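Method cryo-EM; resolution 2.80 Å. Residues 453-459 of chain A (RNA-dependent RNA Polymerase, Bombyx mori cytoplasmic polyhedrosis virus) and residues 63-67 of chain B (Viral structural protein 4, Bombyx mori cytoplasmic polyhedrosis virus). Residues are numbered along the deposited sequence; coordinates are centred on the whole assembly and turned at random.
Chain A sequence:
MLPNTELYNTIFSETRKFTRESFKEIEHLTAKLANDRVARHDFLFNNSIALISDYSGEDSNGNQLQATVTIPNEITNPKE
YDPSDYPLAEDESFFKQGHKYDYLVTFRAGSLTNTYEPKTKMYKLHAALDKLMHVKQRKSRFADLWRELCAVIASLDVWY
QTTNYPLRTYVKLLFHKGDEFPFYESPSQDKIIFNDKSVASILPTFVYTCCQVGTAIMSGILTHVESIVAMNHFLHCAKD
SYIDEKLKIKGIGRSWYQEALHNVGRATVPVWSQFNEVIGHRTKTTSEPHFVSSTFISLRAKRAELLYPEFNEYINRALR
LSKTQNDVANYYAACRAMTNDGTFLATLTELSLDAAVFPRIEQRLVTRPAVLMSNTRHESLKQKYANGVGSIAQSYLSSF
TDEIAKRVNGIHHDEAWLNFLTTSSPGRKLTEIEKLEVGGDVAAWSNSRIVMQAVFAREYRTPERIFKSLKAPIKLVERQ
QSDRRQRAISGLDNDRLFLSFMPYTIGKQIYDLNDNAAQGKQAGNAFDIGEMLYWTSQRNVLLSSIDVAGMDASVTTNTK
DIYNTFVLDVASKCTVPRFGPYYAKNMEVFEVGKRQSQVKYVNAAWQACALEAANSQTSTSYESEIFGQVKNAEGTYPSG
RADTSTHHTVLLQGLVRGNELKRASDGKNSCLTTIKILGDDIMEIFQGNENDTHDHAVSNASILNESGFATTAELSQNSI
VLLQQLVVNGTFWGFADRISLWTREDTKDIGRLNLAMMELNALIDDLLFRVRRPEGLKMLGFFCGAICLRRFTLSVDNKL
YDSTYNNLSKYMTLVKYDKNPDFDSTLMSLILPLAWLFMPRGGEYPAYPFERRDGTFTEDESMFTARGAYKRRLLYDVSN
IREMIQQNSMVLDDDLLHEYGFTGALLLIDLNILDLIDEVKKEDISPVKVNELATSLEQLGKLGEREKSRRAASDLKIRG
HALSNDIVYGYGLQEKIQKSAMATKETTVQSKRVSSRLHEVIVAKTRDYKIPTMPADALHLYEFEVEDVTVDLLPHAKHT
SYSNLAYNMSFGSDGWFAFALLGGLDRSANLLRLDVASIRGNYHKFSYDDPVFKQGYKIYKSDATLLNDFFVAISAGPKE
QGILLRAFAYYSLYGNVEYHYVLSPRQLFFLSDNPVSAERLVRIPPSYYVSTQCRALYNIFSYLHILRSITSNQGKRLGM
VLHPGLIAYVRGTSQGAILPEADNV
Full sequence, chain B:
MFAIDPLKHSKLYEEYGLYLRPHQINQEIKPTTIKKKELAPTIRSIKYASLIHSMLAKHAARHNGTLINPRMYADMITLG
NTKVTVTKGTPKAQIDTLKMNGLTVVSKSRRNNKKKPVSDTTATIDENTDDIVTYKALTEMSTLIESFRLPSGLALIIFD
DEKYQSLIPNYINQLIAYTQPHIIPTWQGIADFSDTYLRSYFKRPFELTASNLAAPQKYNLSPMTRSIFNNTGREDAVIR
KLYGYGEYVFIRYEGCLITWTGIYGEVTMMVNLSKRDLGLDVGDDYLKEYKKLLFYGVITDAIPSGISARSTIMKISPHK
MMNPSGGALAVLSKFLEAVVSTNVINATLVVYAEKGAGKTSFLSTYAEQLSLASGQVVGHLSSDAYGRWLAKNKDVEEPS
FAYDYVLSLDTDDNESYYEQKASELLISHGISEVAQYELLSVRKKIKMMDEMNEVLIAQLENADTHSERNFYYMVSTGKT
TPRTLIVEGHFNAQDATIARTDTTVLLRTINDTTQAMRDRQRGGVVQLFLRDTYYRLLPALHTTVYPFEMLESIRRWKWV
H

Chain A (453-459) QAVFARE
Chain B 63-67: HNGTL

The contact joins the end of a helix in the polymerase to a tight turn in viral structural protein 4, and it is small: 259 Å² is buried, counting both sides. R458(A) and N64(B) cover the most surface, 76 and 74 Å², and G65(B) and T66(B) complete the surface on which the arginine lies.

In chain A, residues 453-455 continue a helix that begins earlier, with phi/psi near -75/-35. F456(A), at -97/34, is the first residue to leave helical values. A short 3-10 segment takes in A457(A) and R458(A), at about -74/-16, and a weak hydrogen bond from E459(A) N to F456(A) O, 3.4 Å, spans it. This course brings R458(A) up to chain B with its CA-to-CB bond pointing toward the other stretch, while those of V455(A) and F456(A) point away.

Chain B has no regular helix or strand here; H63(B) to T66(B) form a type I' beta turn. Its two central residues have positive phi, N64(B) at 57/27 and G65(B) at 74/15, and asparagine and glycine are the residues that best tolerate such values. H63(B) O closes the turn by accepting two hydrogen bonds, from T66(B) N and from T66(B) OG1, each 2.8 Å long. The p rotamer of T66(B), chi1 61°, places the hydroxyl for the second bond. The chain then extends through T66(B), at -121/167, and L67(B), at -108/142.

In register, R458(A) CA lies 5.2 Å from T66(B) CA. From there the arginine runs out along the turn with chi1 to chi4 of 72, -176, 72 and -176° (p, t, p for the first three), so that its guanidinium reaches N64(B). Arginine suits the place because its long side chain can span the turn and end in a flat group that donates at its edge, here to N64(B) OD1, while one face lies against the turn backbone. R458(A) NH2 donates to N64(B) OD1 at 2.9 Å with an N-H...O angle of 155°, the stronger of the two hydrogen bonds across the interface. One guanidinium face is covered by N64(B) O and G65(B) N. Although R458(A) NE is 3.0 Å from N64(B) O, the angle is too poor for a hydrogen bond.

Asparagine suits its place because its amide offers both an acceptor and a donor. The CA-to-CB bond of N64(B) points sideways, but chi1 of -157° (t) and chi2 of 4° bring the end of the side chain nearer chain A. There N64(B) ND2 donates a weak hydrogen bond to A454(A) O, 3.3 Å at 122°, while OD1 takes the arginine.

Glycine is suited to position 65 by more than its positive phi. An ideal CB on G65(B) would point toward chain A and lie 2.5 Å from R458(A) NE, a clash. Without it R458(A) NE can lie 3.9 Å from G65(B) CA; separately, R458(A) CB packs 3.3 Å from G65(B) O.

The buried T66(B) adds an apolar contact: its CG2 sits 3.7 Å from R458(A) CA and 4.0 Å from A457(A) C. The side chain of A457(A) is also near this methyl, its CB lying 4.5 Å from T66(B) CG2.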

# COMPACT_ATOMS: atom_id res chain seq x y z
N GLN A 453 -13.34 9.52 -9.25
CA GLN A 453 -13.22 9.30 -10.68
C GLN A 453 -14.53 9.57 -11.40
O GLN A 453 -14.53 10.05 -12.54
CB GLN A 453 -12.72 7.87 -10.93
CG GLN A 453 -12.52 7.52 -12.39
CD GLN A 453 -11.45 8.36 -13.05
OE1 GLN A 453 -10.38 8.58 -12.49
NE2 GLN A 453 -11.74 8.84 -14.24
N ALA A 454 -15.66 9.29 -10.75
CA ALA A 454 -16.96 9.58 -11.35
C ALA A 454 -17.25 11.08 -11.40
O ALA A 454 -18.03 11.52 -12.25
CB ALA A 454 -18.06 8.85 -10.59
N VAL A 455 -16.65 11.86 -10.51
CA VAL A 455 -16.90 13.30 -10.50
C VAL A 455 -16.13 13.99 -11.61
O VAL A 455 -16.68 14.80 -12.37
CB VAL A 455 -16.57 13.87 -9.11
CG1 VAL A 455 -16.44 15.36 -9.14
CG2 VAL A 455 -17.69 13.52 -8.14
N PHE A 456 -14.84 13.68 -11.76
CA PHE A 456 -13.99 14.31 -12.76
C PHE A 456 -13.87 13.48 -14.03
O PHE A 456 -12.82 13.48 -14.68
CB PHE A 456 -12.60 14.56 -12.18
CG PHE A 456 -12.58 15.58 -11.10
CD1 PHE A 456 -12.57 16.93 -11.40
CD2 PHE A 456 -12.59 15.19 -9.78
CE1 PHE A 456 -12.56 17.86 -10.39
CE2 PHE A 456 -12.57 16.12 -8.77
CZ PHE A 456 -12.56 17.46 -9.08
N ALA A 457 -14.94 12.77 -14.41
CA ALA A 457 -14.89 11.91 -15.58
C ALA A 457 -14.90 12.68 -16.88
O ALA A 457 -14.55 12.12 -17.92
CB ALA A 457 -16.07 10.94 -15.55
N ARG A 458 -15.29 13.96 -16.86
CA ARG A 458 -15.31 14.75 -18.07
C ARG A 458 -13.92 15.12 -18.55
O ARG A 458 -13.76 15.54 -19.70
CB ARG A 458 -16.12 16.03 -17.86
CG ARG A 458 -15.43 17.05 -16.98
CD ARG A 458 -16.31 18.25 -16.72
NE ARG A 458 -17.41 17.93 -15.82
CZ ARG A 458 -18.37 18.78 -15.48
NH1 ARG A 458 -18.37 20.01 -15.96
NH2 ARG A 458 -19.33 18.40 -14.65
N GLU A 459 -12.90 14.98 -17.71
CA GLU A 459 -11.54 15.33 -18.06
C GLU A 459 -10.60 14.13 -18.00
O GLU A 459 -9.39 14.31 -17.84
CB GLU A 459 -11.04 16.47 -17.17
CG GLU A 459 -10.99 16.16 -15.70
CD GLU A 459 -10.50 17.35 -14.90
OE1 GLU A 459 -10.29 18.42 -15.49
OE2 GLU A 459 -10.29 17.20 -13.67
N HIS B 63 -25.11 16.22 -19.00
CA HIS B 63 -24.74 15.02 -18.24
C HIS B 63 -23.28 15.13 -17.82
O HIS B 63 -22.42 14.50 -18.45
CB HIS B 63 -24.96 13.77 -19.07
CG HIS B 63 -26.39 13.52 -19.43
ND1 HIS B 63 -26.96 14.00 -20.59
CD2 HIS B 63 -27.37 12.85 -18.78
CE1 HIS B 63 -28.22 13.63 -20.64
NE2 HIS B 63 -28.50 12.94 -19.55
N ASN B 64 -23.03 15.88 -16.75
CA ASN B 64 -21.76 15.90 -16.01
C ASN B 64 -20.56 16.27 -16.90
O ASN B 64 -19.43 15.88 -16.63
CB ASN B 64 -21.54 14.56 -15.31
CG ASN B 64 -20.61 14.65 -14.12
OD1 ASN B 64 -20.16 15.74 -13.76
ND2 ASN B 64 -20.29 13.52 -13.52
N GLY B 65 -20.79 17.01 -17.98
CA GLY B 65 -19.72 17.32 -18.90
C GLY B 65 -19.28 16.19 -19.80
O GLY B 65 -18.21 16.29 -20.41
N THR B 66 -20.06 15.12 -19.91
CA THR B 66 -19.69 13.96 -20.70
C THR B 66 -20.74 13.69 -21.78
O THR B 66 -21.85 14.23 -21.75
CB THR B 66 -19.54 12.70 -19.84
OG1 THR B 66 -20.78 12.41 -19.19
CG2 THR B 66 -18.46 12.88 -18.80
N LEU B 67 -20.38 12.84 -22.72
CA LEU B 67 -21.28 12.37 -23.76
C LEU B 67 -21.66 10.92 -23.49
O LEU B 67 -20.83 10.12 -23.05
CB LEU B 67 -20.65 12.51 -25.14
CG LEU B 67 -20.40 13.96 -25.56
CD1 LEU B 67 -19.60 14.02 -26.83
CD2 LEU B 67 -21.71 14.69 -25.72